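Local coordinates for DNA mismatch repair protein PMS1 (Saccharomyces cerevisiae, PDB 3H4L), which binds ATP through a GHKL-type ATPase domain and probably couples nucleotide binding and hydrolysis to DNA mismatch repair, at residues 186-192 / 204-210; 25-30 / 170-174; 179-183 / 216-221; 106-110 / 152-156. All coordinates share one frame. Residue numbers count along the deposited sequence, not the author numbering.

Contact 1: residues 186-192 / 204-210; sequences AAIKFSV and ILSTMRN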
loop_
_atom_site.group_PDB
_atom_site.type_symbol
_atom_site.label_atom_id
_atom_site.label_comp_id
_atom_site.label_asym_id
_atom_site.label_seq_id
_atom_site.Cartn_x
_atom_site.Cartn_y
_atom_site.Cartn_z
ATOM N N ALA B 186 -12.624 16.547 -4.300
ATOM C CA ALA B 186 -12.298 16.487 -5.716
ATOM C C ALA B 186 -11.157 17.432 -6.101
ATOM O O ALA B 186 -10.294 17.084 -6.904
ATOM C CB ALA B 186 -13.539 16.834 -6.517
ATOM N N ALA B 187 -11.167 18.631 -5.533
ATOM C CA ALA B 187 -10.147 19.627 -5.826
ATOM C C ALA B 187 -8.809 19.284 -5.173
ATOM O O ALA B 187 -7.855 20.067 -5.245
ATOM C CB ALA B 187 -10.622 20.999 -5.351
ATOM N N ILE B 188 -8.736 18.112 -4.549
ATOM C CA ILE B 188 -7.522 17.697 -3.858
ATOM C C ILE B 188 -6.987 16.343 -4.305
ATOM O O ILE B 188 -7.748 15.393 -4.483
ATOM C CB ILE B 188 -7.764 17.634 -2.326
ATOM C CG1 ILE B 188 -8.162 19.016 -1.802
ATOM C CG2 ILE B 188 -6.507 17.144 -1.610
ATOM C CD1 ILE B 188 -8.415 19.063 -0.313
ATOM N N LYS B 189 -5.674 16.257 -4.482
ATOM C CA LYS B 189 -5.052 14.993 -4.867
ATOM C C LYS B 189 -4.454 14.309 -3.643
ATOM O O LYS B 189 -3.567 14.858 -2.986
ATOM C CB LYS B 189 -3.927 15.196 -5.887
ATOM C CG LYS B 189 -3.107 13.923 -6.074
ATOM C CD LYS B 189 -1.876 14.092 -6.953
ATOM C CE LYS B 189 -1.174 12.737 -7.120
ATOM N NZ LYS B 189 -0.050 12.758 -8.103
ATOM N N PHE B 190 -4.936 13.110 -3.339
ATOM C CA PHE B 190 -4.427 12.354 -2.205
ATOM C C PHE B 190 -3.555 11.200 -2.683
ATOM O O PHE B 190 -3.824 10.594 -3.726
ATOM C CB PHE B 190 -5.574 11.780 -1.370
ATOM C CG PHE B 190 -6.229 12.772 -0.468
ATOM C CD1 PHE B 190 -7.350 13.479 -0.887
ATOM C CD2 PHE B 190 -5.737 12.990 0.815
ATOM C CE1 PHE B 190 -7.977 14.392 -0.033
ATOM C CE2 PHE B 190 -6.353 13.899 1.674
ATOM C CZ PHE B 190 -7.475 14.598 1.249
ATOM N N SER B 191 -2.515 10.905 -1.906
ATOM C CA SER B 191 -1.599 9.810 -2.192
ATOM C C SER B 191 -1.231 9.193 -0.854
ATOM O O SER B 191 -0.918 9.898 0.099
ATOM C CB SER B 191 -0.336 10.322 -2.868
ATOM O OG SER B 191 -0.648 10.934 -4.096
ATOM N N VAL B 192 -1.268 7.877 -0.772
ATOM C CA VAL B 192 -0.931 7.226 0.475
ATOM C C VAL B 192 -0.063 6.016 0.229
ATOM O O VAL B 192 -0.426 5.105 -0.526
ATOM C CB VAL B 192 -2.192 6.774 1.227
ATOM C CG1 VAL B 192 -1.799 6.108 2.540
ATOM C CG2 VAL B 192 -3.110 7.984 1.482
ATOM N N ILE B 204 -0.680 2.721 -1.426
ATOM C CA ILE B 204 -1.932 2.328 -0.798
ATOM C C ILE B 204 -3.158 2.960 -1.461
ATOM O O ILE B 204 -4.128 2.262 -1.747
ATOM C CB ILE B 204 -1.935 2.703 0.695
ATOM C CG1 ILE B 204 -0.722 2.082 1.400
ATOM C CG2 ILE B 204 -3.222 2.245 1.336
ATOM C CD1 ILE B 204 -0.720 0.567 1.452
ATOM N N LEU B 205 -3.114 4.272 -1.703
ATOM C CA LEU B 205 -4.240 4.979 -2.324
ATOM C C LEU B 205 -3.794 6.193 -3.136
ATOM O O LEU B 205 -2.765 6.814 -2.840
ATOM C CB LEU B 205 -5.246 5.420 -1.248
ATOM C CG LEU B 205 -6.465 6.298 -1.587
ATOM C CD1 LEU B 205 -7.562 6.082 -0.533
ATOM C CD2 LEU B 205 -6.066 7.774 -1.637
ATOM N N SER B 206 -4.579 6.529 -4.159
ATOM C CA SER B 206 -4.275 7.680 -4.999
ATOM C C SER B 206 -5.469 8.185 -5.799
ATOM O O SER B 206 -6.200 7.397 -6.397
ATOM C CB SER B 206 -3.147 7.348 -5.971
ATOM O OG SER B 206 -2.819 8.486 -6.748
ATOM N N THR B 207 -5.665 9.498 -5.794
ATOM C CA THR B 207 -6.742 10.105 -6.560
ATOM C C THR B 207 -6.145 11.240 -7.373
ATOM O O THR B 207 -5.117 11.806 -7.010
ATOM C CB THR B 207 -7.882 10.669 -5.668
ATOM O OG1 THR B 207 -7.366 11.668 -4.781
ATOM C CG2 THR B 207 -8.530 9.559 -4.868
ATOM N N MET B 208 -6.793 11.566 -8.482
ATOM C CA MET B 208 -6.323 12.627 -9.359
ATOM C C MET B 208 -6.890 13.976 -8.934
ATOM O O MET B 208 -8.026 14.064 -8.464
ATOM C CB MET B 208 -6.737 12.330 -10.805
ATOM C CG MET B 208 -6.115 11.073 -11.391
ATOM S SD MET B 208 -4.321 11.224 -11.515
ATOM C CE MET B 208 -3.785 10.514 -9.911
ATOM N N ARG B 209 -6.096 15.027 -9.095
ATOM C CA ARG B 209 -6.553 16.358 -8.744
ATOM C C ARG B 209 -7.710 16.689 -9.683
ATOM O O ARG B 209 -7.725 16.242 -10.828
ATOM C CB ARG B 209 -5.424 17.367 -8.927
ATOM C CG ARG B 209 -5.726 18.719 -8.330
ATOM C CD ARG B 209 -4.602 19.686 -8.598
ATOM N NE ARG B 209 -3.335 19.172 -8.094
ATOM C CZ ARG B 209 -2.163 19.774 -8.274
ATOM N NH1 ARG B 209 -2.104 20.915 -8.951
ATOM N NH2 ARG B 209 -1.052 19.238 -7.775
ATOM N N ASN B 210 -8.681 17.456 -9.194
ATOM C CA ASN B 210 -9.849 17.846 -9.988
ATOM C C ASN B 210 -10.677 16.661 -10.506
ATOM O O ASN B 210 -11.021 16.607 -11.684
ATOM C CB ASN B 210 -9.419 18.724 -11.174
ATOM C CG ASN B 210 -8.683 19.986 -10.737
ATOM O OD1 ASN B 210 -8.966 20.556 -9.678
ATOM N ND2 ASN B 210 -7.750 20.440 -11.564
#
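This is an antiparallel pairing between the two arms of the β-hairpin formed by strands 189-195 and 200-206, at one margin of the ATPase-domain sheet. The axes of 189-192 and 204-206 run at 165° and come within 4.6 Å. Backbone bonds set the register: V192 N donates to L205 O (2.8 Å) and L205 N returns to V192 O (3.1 Å). I204 N also reaches V192 O, at 2.6 Å, so one residue faces two and a classic β bulge results. S191 and S206 form the neighbouring non-hydrogen-bonded pair, with L205 O 3.3 Å from S191 CA. One step on, T207 N donates to F190 O (3.0 Å), while F190 N bonds not to a backbone carbonyl but to T207 OG1 (3.2 Å); the threonine side chain carries the pairing past the end of the regular strand. V192 and L205 point to one face of the sheet, where V192 CB is 4.2 Å from L205 CB. F190 CB meets L205 CD2 at 4.0 Å. Helix 167-184 covers F190 and V192 there, and helix 213-221 covers L205 and T207. Strand 189-195 is hydrogen-bonded on its other side to strand 44-50. Strand 200-206 is outermost within the chain, but L205 and S206 pair in parallel with a strand of the second subunit, so this bulged hairpin carries the GHKL ATPase sheet across the dimer interface.

Contact 2: residues 25-30 / 170-174; sequences DLTTAV and QFTKC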
loop_
_atom_site.group_PDB
_atom_site.type_symbol
_atom_site.label_atom_id
_atom_site.label_comp_id
_atom_site.label_asym_id
_atom_site.label_seq_id
_atom_site.Cartn_x
_atom_site.Cartn_y
_atom_site.Cartn_z
ATOM N N ASP B 25 -5.992 7.589 18.913
ATOM C CA ASP B 25 -5.249 6.599 18.147
ATOM C C ASP B 25 -4.649 7.156 16.865
ATOM O O ASP B 25 -4.748 8.349 16.585
ATOM C CB ASP B 25 -6.119 5.381 17.825
ATOM C CG ASP B 25 -7.444 5.747 17.187
ATOM O OD1 ASP B 25 -7.556 6.852 16.609
ATOM O OD2 ASP B 25 -8.372 4.905 17.256
ATOM N N LEU B 26 -4.021 6.277 16.093
ATOM C CA LEU B 26 -3.383 6.659 14.846
ATOM C C LEU B 26 -4.367 7.362 13.927
ATOM O O LEU B 26 -4.036 8.368 13.300
ATOM C CB LEU B 26 -2.812 5.420 14.153
ATOM C CG LEU B 26 -2.164 5.683 12.794
ATOM C CD1 LEU B 26 -0.911 6.526 12.979
ATOM C CD2 LEU B 26 -1.841 4.363 12.118
ATOM N N THR B 27 -5.587 6.832 13.858
ATOM C CA THR B 27 -6.623 7.405 13.005
ATOM C C THR B 27 -6.948 8.854 13.375
ATOM O O THR B 27 -7.101 9.708 12.500
ATOM C CB THR B 27 -7.901 6.550 13.071
ATOM O OG1 THR B 27 -7.602 5.222 12.622
ATOM C CG2 THR B 27 -8.994 7.147 12.191
ATOM N N THR B 28 -7.058 9.133 14.668
ATOM C CA THR B 28 -7.359 10.486 15.126
ATOM C C THR B 28 -6.200 11.391 14.731
ATOM O O THR B 28 -6.402 12.506 14.247
ATOM C CB THR B 28 -7.529 10.525 16.660
ATOM O OG1 THR B 28 -8.580 9.629 17.037
ATOM C CG2 THR B 28 -7.877 11.925 17.143
ATOM N N ALA B 29 -4.979 10.909 14.933
ATOM C CA ALA B 29 -3.813 11.701 14.579
ATOM C C ALA B 29 -3.884 12.072 13.102
ATOM O O ALA B 29 -3.682 13.227 12.742
ATOM C CB ALA B 29 -2.531 10.921 14.875
ATOM N N VAL B 30 -4.187 11.095 12.253
ATOM C CA VAL B 30 -4.293 11.330 10.815
ATOM C C VAL B 30 -5.374 12.352 10.495
ATOM O O VAL B 30 -5.173 13.239 9.660
ATOM C CB VAL B 30 -4.623 10.035 10.057
ATOM C CG1 VAL B 30 -4.775 10.324 8.568
ATOM C CG2 VAL B 30 -3.526 9.001 10.299
ATOM N N GLN B 170 -6.335 -1.230 12.992
ATOM C CA GLN B 170 -6.238 0.219 13.158
ATOM C C GLN B 170 -6.007 0.920 11.828
ATOM O O GLN B 170 -6.641 1.931 11.528
ATOM C CB GLN B 170 -5.095 0.575 14.110
ATOM C CG GLN B 170 -4.866 2.092 14.292
ATOM C CD GLN B 170 -6.002 2.780 15.026
ATOM O OE1 GLN B 170 -6.294 3.952 14.784
ATOM N NE2 GLN B 170 -6.642 2.060 15.934
ATOM N N PHE B 171 -5.082 0.379 11.038
ATOM C CA PHE B 171 -4.759 0.960 9.747
ATOM C C PHE B 171 -5.996 0.975 8.868
ATOM O O PHE B 171 -6.349 2.006 8.298
ATOM C CB PHE B 171 -3.662 0.160 9.064
ATOM C CG PHE B 171 -3.101 0.826 7.840
ATOM C CD1 PHE B 171 -2.281 1.941 7.956
ATOM C CD2 PHE B 171 -3.371 0.320 6.574
ATOM C CE1 PHE B 171 -1.731 2.537 6.830
ATOM C CE2 PHE B 171 -2.827 0.907 5.441
ATOM C CZ PHE B 171 -2.005 2.014 5.563
ATOM N N THR B 172 -6.664 -0.161 8.755
ATOM C CA THR B 172 -7.857 -0.197 7.932
ATOM C C THR B 172 -8.848 0.838 8.458
ATOM O O THR B 172 -9.520 1.500 7.672
ATOM C CB THR B 172 -8.534 -1.589 7.934
ATOM O OG1 THR B 172 -7.565 -2.597 7.614
ATOM C CG2 THR B 172 -9.644 -1.629 6.883
ATOM N N LYS B 173 -8.947 0.990 9.777
ATOM C CA LYS B 173 -9.874 1.989 10.304
ATOM C C LYS B 173 -9.408 3.359 9.826
ATOM O O LYS B 173 -10.206 4.209 9.422
ATOM C CB LYS B 173 -9.904 1.990 11.828
ATOM C CG LYS B 173 -10.694 3.171 12.375
ATOM C CD LYS B 173 -10.588 3.331 13.886
ATOM C CE LYS B 173 -11.461 4.494 14.346
ATOM N NZ LYS B 173 -11.272 4.831 15.782
ATOM N N CYS B 174 -8.099 3.560 9.877
ATOM C CA CYS B 174 -7.496 4.800 9.453
ATOM C C CYS B 174 -7.613 4.996 7.937
ATOM O O CYS B 174 -7.682 6.121 7.449
ATOM C CB CYS B 174 -6.035 4.791 9.872
ATOM S SG CYS B 174 -5.135 6.237 9.368
#
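Helices 26-30 and 170-174 run nearly side by side, their axes 28° apart in direction and 9.1 Å at closest approach, with T27 and C174 bringing their CA atoms to 4.5 Å. Both belong to the helical layer of the GHKL α/β sandwich: helix 26-39 also supplies E32 and N36 to the nucleotide pocket, and helix 167-184 packs beside it. D25 is the N-cap of the first helix, its OD1 accepting from T28 N at 3.0 Å. The other carboxylate oxygen, OD2, faces the partner helix and forms a salt bridge with K173 NZ at 3.3 Å, so one side chain both caps its own helix and holds the next. Beside this bridge, Q170 turns its amide oxygen to the start of helix 26-30. T27 donates twice to that atom, through its backbone N, which lies in the first turn and has no helical carbonyl to bond, and through its hydroxyl. L26 and Q170 both pack on F163, and L26 and C174 on F49, which closes the contact towards the sheet. On the other side of the second helix, T172 OG1 is hydrogen-bonded to S69 of the second subunit. Past the polar cluster the interface turns apolar, and V30 CG2 touches C174 SG at 3.3 Å. In the polar cluster, Q170 OE1 is 3.1 Å from T27 N and 2.8 Å from T27 OG1.

Contact 3: residues 179-183 / 216-221; sequences QGYAI and NISSVF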
loop_
_atom_site.group_PDB
_atom_site.type_symbol
_atom_site.label_atom_id
_atom_site.label_comp_id
_atom_site.label_asym_id
_atom_site.label_seq_id
_atom_site.Cartn_x
_atom_site.Cartn_y
_atom_site.Cartn_z
ATOM N N GLN B 179 -10.199 7.402 2.978
ATOM C CA GLN B 179 -11.066 7.248 1.812
ATOM C C GLN B 179 -12.167 8.309 1.860
ATOM O O GLN B 179 -12.524 8.894 0.824
ATOM C CB GLN B 179 -11.676 5.843 1.777
ATOM C CG GLN B 179 -10.635 4.735 1.617
ATOM C CD GLN B 179 -11.207 3.347 1.820
ATOM O OE1 GLN B 179 -11.909 3.092 2.793
ATOM N NE2 GLN B 179 -10.898 2.436 0.905
ATOM N N GLY B 180 -12.681 8.578 3.062
ATOM C CA GLY B 180 -13.720 9.585 3.210
ATOM C C GLY B 180 -13.279 10.968 2.733
ATOM O O GLY B 180 -13.988 11.650 1.994
ATOM N N TYR B 181 -12.094 11.389 3.147
ATOM C CA TYR B 181 -11.594 12.691 2.749
ATOM C C TYR B 181 -11.343 12.754 1.242
ATOM O O TYR B 181 -11.585 13.774 0.597
ATOM C CB TYR B 181 -10.287 12.991 3.483
ATOM C CG TYR B 181 -10.423 13.479 4.913
ATOM C CD1 TYR B 181 -10.810 14.790 5.186
ATOM C CD2 TYR B 181 -10.092 12.646 5.992
ATOM C CE1 TYR B 181 -10.856 15.266 6.485
ATOM C CE2 TYR B 181 -10.136 13.110 7.292
ATOM C CZ TYR B 181 -10.517 14.424 7.536
ATOM O OH TYR B 181 -10.544 14.905 8.835
ATOM N N ALA B 182 -10.858 11.653 0.682
ATOM C CA ALA B 182 -10.532 11.603 -0.740
ATOM C C ALA B 182 -11.736 11.566 -1.668
ATOM O O ALA B 182 -11.681 12.086 -2.785
ATOM C CB ALA B 182 -9.638 10.403 -1.023
ATOM N N ILE B 183 -12.821 10.947 -1.231
ATOM C CA ILE B 183 -13.979 10.881 -2.097
ATOM C C ILE B 183 -14.695 12.222 -2.248
ATOM O O ILE B 183 -15.189 12.545 -3.327
ATOM C CB ILE B 183 -14.963 9.819 -1.612
ATOM C CG1 ILE B 183 -14.304 8.445 -1.709
ATOM C CG2 ILE B 183 -16.233 9.861 -2.447
ATOM C CD1 ILE B 183 -15.159 7.324 -1.198
ATOM N N ASN B 216 -13.438 9.491 -8.209
ATOM C CA ASN B 216 -12.771 9.145 -6.956
ATOM C C ASN B 216 -13.302 7.879 -6.293
ATOM O O ASN B 216 -12.541 7.142 -5.676
ATOM C CB ASN B 216 -12.827 10.308 -5.958
ATOM C CG ASN B 216 -11.908 11.448 -6.348
ATOM O OD1 ASN B 216 -10.877 11.231 -6.975
ATOM N ND2 ASN B 216 -12.269 12.666 -5.967
ATOM N N ILE B 217 -14.598 7.614 -6.399
ATOM C CA ILE B 217 -15.125 6.400 -5.785
ATOM C C ILE B 217 -14.551 5.230 -6.564
ATOM O O ILE B 217 -14.208 4.198 -5.991
ATOM C CB ILE B 217 -16.671 6.324 -5.845
ATOM C CG1 ILE B 217 -17.283 7.405 -4.953
ATOM C CG2 ILE B 217 -17.151 4.929 -5.409
ATOM C CD1 ILE B 217 -18.796 7.412 -4.948
ATOM N N SER B 218 -14.436 5.408 -7.876
ATOM C CA SER B 218 -13.903 4.358 -8.736
ATOM C C SER B 218 -12.420 4.074 -8.492
ATOM O O SER B 218 -11.962 2.938 -8.663
ATOM C CB SER B 218 -14.135 4.709 -10.208
ATOM O OG SER B 218 -15.454 4.358 -10.593
ATOM N N SER B 219 -11.680 5.106 -8.103
ATOM C CA SER B 219 -10.260 4.957 -7.815
ATOM C C SER B 219 -10.114 4.312 -6.444
ATOM O O SER B 219 -9.366 3.352 -6.261
ATOM C CB SER B 219 -9.571 6.322 -7.792
ATOM O OG SER B 219 -9.784 7.011 -9.005
ATOM N N VAL B 220 -10.856 4.848 -5.487
ATOM C CA VAL B 220 -10.809 4.390 -4.111
ATOM C C VAL B 220 -11.461 3.036 -3.846
ATOM O O VAL B 220 -11.143 2.389 -2.854
ATOM C CB VAL B 220 -11.424 5.489 -3.182
ATOM C CG1 VAL B 220 -11.749 4.932 -1.809
ATOM C CG2 VAL B 220 -10.448 6.658 -3.061
ATOM N N PHE B 221 -12.353 2.588 -4.722
ATOM C CA PHE B 221 -13.020 1.307 -4.497
ATOM C C PHE B 221 -13.087 0.397 -5.715
ATOM O O PHE B 221 -13.918 -0.512 -5.768
ATOM C CB PHE B 221 -14.434 1.544 -3.980
ATOM C CG PHE B 221 -14.491 2.045 -2.566
ATOM C CD1 PHE B 221 -14.220 1.194 -1.502
ATOM C CD2 PHE B 221 -14.844 3.364 -2.295
ATOM C CE1 PHE B 221 -14.307 1.647 -0.193
ATOM C CE2 PHE B 221 -14.932 3.825 -0.987
ATOM C CZ PHE B 221 -14.664 2.965 0.064
#
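Apolar contacts carry most of this helix pair. I183 makes the most of them: its CG2 rests on I217 CG1 at 3.7 Å, and its CD1 lies 4.2 Å from V220 CG1 and 3.5 Å from F221 CE2, meeting the phenyl ring at its edge. A182 adds a looser touch, CB to V220 CG2 at 4.3 Å, and the aliphatic part of Q179 packs on V220, CG to CG1 at 3.6 Å. The residues of 216-221 that take part, N216, I217, V220 and F221, follow the i, i+1, i+4, i+5 spacing that puts them along one side of a helix. The backbones run roughly antiparallel, at 152°, with axes 9.7 Å apart at their closest; they draw together at I183 and N216, whose CA atoms are 5.3 Å apart, and are wider at Q179 and V220, at 6.6 Å. In the fold, helix 167-184 leads into the β-hairpin 189-206 and helix 213-221 follows it, so the pair brackets the hairpin at the edge of the ATPase domain. From the second sheet, F317 packs on I183, I217 and F221, bringing the two domains together here. Polar approaches are few. N216 ND2 comes within 3.3 Å of A182 O, but at an angle too poor for a hydrogen bond, and Q179 NE2 lies 3.7 Å from F221 CE1, oblique to the ring. From the second subunit, H78 packs on Q179, and its ND1 is hydrogen-bonded to V220 O.

Contact 4: residues 106-110 / 152-156; sequences CGIAK and LFHNL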
loop_
_atom_site.group_PDB
_atom_site.type_symbol
_atom_site.label_atom_id
_atom_site.label_comp_id
_atom_site.label_asym_id
_atom_site.label_seq_id
_atom_site.Cartn_x
_atom_site.Cartn_y
_atom_site.Cartn_z
ATOM N N CYS B 106 2.477 16.596 20.629
ATOM C CA CYS B 106 3.773 16.864 21.241
ATOM C C CYS B 106 3.959 16.055 22.512
ATOM O O CYS B 106 5.028 15.498 22.767
ATOM C CB CYS B 106 3.883 18.330 21.604
ATOM S SG CYS B 106 4.669 19.231 20.342
ATOM N N GLY B 107 2.903 16.023 23.316
ATOM C CA GLY B 107 2.939 15.304 24.568
ATOM C C GLY B 107 3.018 13.803 24.425
ATOM O O GLY B 107 3.772 13.173 25.155
ATOM N N ILE B 108 2.265 13.209 23.504
ATOM C CA ILE B 108 2.334 11.760 23.384
ATOM C C ILE B 108 3.015 11.187 22.144
ATOM O O ILE B 108 2.773 10.033 21.781
ATOM C CB ILE B 108 0.933 11.114 23.556
ATOM C CG1 ILE B 108 -0.101 11.788 22.652
ATOM C CG2 ILE B 108 0.518 11.197 25.009
ATOM C CD1 ILE B 108 0.125 11.548 21.180
ATOM N N ALA B 109 3.882 11.982 21.514
ATOM C CA ALA B 109 4.631 11.552 20.327
ATOM C C ALA B 109 5.784 12.520 20.097
ATOM O O ALA B 109 5.971 13.435 20.883
ATOM C CB ALA B 109 3.720 11.521 19.106
ATOM N N LYS B 110 6.563 12.306 19.039
ATOM C CA LYS B 110 7.682 13.197 18.703
ATOM C C LYS B 110 7.181 13.983 17.502
ATOM O O LYS B 110 6.895 13.382 16.461
ATOM C CB LYS B 110 8.924 12.407 18.269
ATOM C CG LYS B 110 9.330 11.259 19.174
ATOM C CD LYS B 110 9.972 11.714 20.486
ATOM C CE LYS B 110 10.371 10.503 21.345
ATOM N NZ LYS B 110 11.264 10.844 22.503
ATOM N N LEU B 152 4.589 7.093 18.009
ATOM C CA LEU B 152 3.304 7.405 18.598
ATOM C C LEU B 152 3.036 6.613 19.881
ATOM O O LEU B 152 3.255 5.405 19.948
ATOM C CB LEU B 152 2.197 7.165 17.567
ATOM C CG LEU B 152 0.772 7.562 17.950
ATOM C CD1 LEU B 152 0.678 9.057 18.248
ATOM C CD2 LEU B 152 -0.143 7.183 16.807
ATOM N N PHE B 153 2.573 7.323 20.903
ATOM C CA PHE B 153 2.254 6.738 22.205
ATOM C C PHE B 153 3.474 6.105 22.870
ATOM O O PHE B 153 3.353 5.200 23.698
ATOM C CB PHE B 153 1.107 5.709 22.076
ATOM C CG PHE B 153 -0.144 6.258 21.412
ATOM C CD1 PHE B 153 -0.627 7.523 21.730
ATOM C CD2 PHE B 153 -0.826 5.515 20.462
ATOM C CE1 PHE B 153 -1.766 8.044 21.106
ATOM C CE2 PHE B 153 -1.968 6.026 19.833
ATOM C CZ PHE B 153 -2.435 7.296 20.158
ATOM N N HIS B 154 4.651 6.607 22.523
ATOM C CA HIS B 154 5.888 6.091 23.084
ATOM C C HIS B 154 5.945 6.233 24.606
ATOM O O HIS B 154 6.750 5.569 25.262
ATOM C CB HIS B 154 7.088 6.810 22.456
ATOM C CG HIS B 154 7.339 8.169 23.021
ATOM N ND1 HIS B 154 8.234 8.393 24.041
ATOM C CD2 HIS B 154 6.772 9.368 22.746
ATOM C CE1 HIS B 154 8.208 9.672 24.374
ATOM N NE2 HIS B 154 7.328 10.285 23.603
ATOM N N ASN B 155 5.114 7.106 25.167
ATOM C CA ASN B 155 5.096 7.303 26.615
ATOM C C ASN B 155 3.734 6.965 27.227
ATOM O O ASN B 155 3.295 7.582 28.194
ATOM C CB ASN B 155 5.502 8.738 26.964
ATOM C CG ASN B 155 4.696 9.775 26.212
ATOM O OD1 ASN B 155 4.005 9.456 25.246
ATOM N ND2 ASN B 155 4.792 11.028 26.642
ATOM N N LEU B 156 3.071 5.982 26.626
ATOM C CA LEU B 156 1.785 5.467 27.085
ATOM C C LEU B 156 1.930 3.988 26.779
ATOM O O LEU B 156 1.223 3.445 25.933
ATOM C CB LEU B 156 0.625 6.046 26.274
ATOM C CG LEU B 156 0.284 7.515 26.490
ATOM C CD1 LEU B 156 -0.891 7.911 25.612
ATOM C CD2 LEU B 156 -0.047 7.730 27.946
HETATM O O HOH W 1 6.221 12.845 23.799
#
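Two direct hydrogen bonds and a bridging water join the last turn of helix 101-107 and the residues after it to the loop after strand 144-150. G107 O, in that weakly bonded turn, accepts from N155 ND2 at 2.8 Å. The next carbonyl, I108 O, takes F153 N at 2.9 Å. The water lies 2.8 Å from G107 O, 3.0 Å from A109 O and 2.8 Å from H154 NE2, within hydrogen-bonding distance of all three. F153 to L156 form a type I β turn, closed by L156 N to F153 O at 3.0 Å; this presents H154 and N155 to segment 106-110. K110 CE sits over the H154 ring, 3.8 Å from its centroid, a CH-π contact. Beneath the polar layer I108 lies along L152, F153 and L156, its CD1 against the first two and its CG2 3.6 Å from L156 CD1. The type I turn thus joins the loop after strand 144-150 to segment 106-110 in the GHKL ATPase fold, just beyond the ATP-pocket residues R98 to L102.

How the contacts relate
From the N terminus, helix 26-39 opens contact 2, which closes only at helix 167-184, about 140 residues later. Contact 4 opens and closes within that span, and the two touch: D25 CA lies 3.5 Å from F153 CZ, so the 152-156 turn packs beside the start of helix 26-39. Helix 167-184 then serves again, farther along, in contact 3, whose loop to helix 213-221 encloses the hairpin of contact 1. Contacts 1 and 3 also touch, with T207 CB 3.3 Å from N216 OD1. Contacts 1, 2 and 3 all reach the second subunit, while contact 4, about 31 Å centre to centre from contact 3, stays within its own chain.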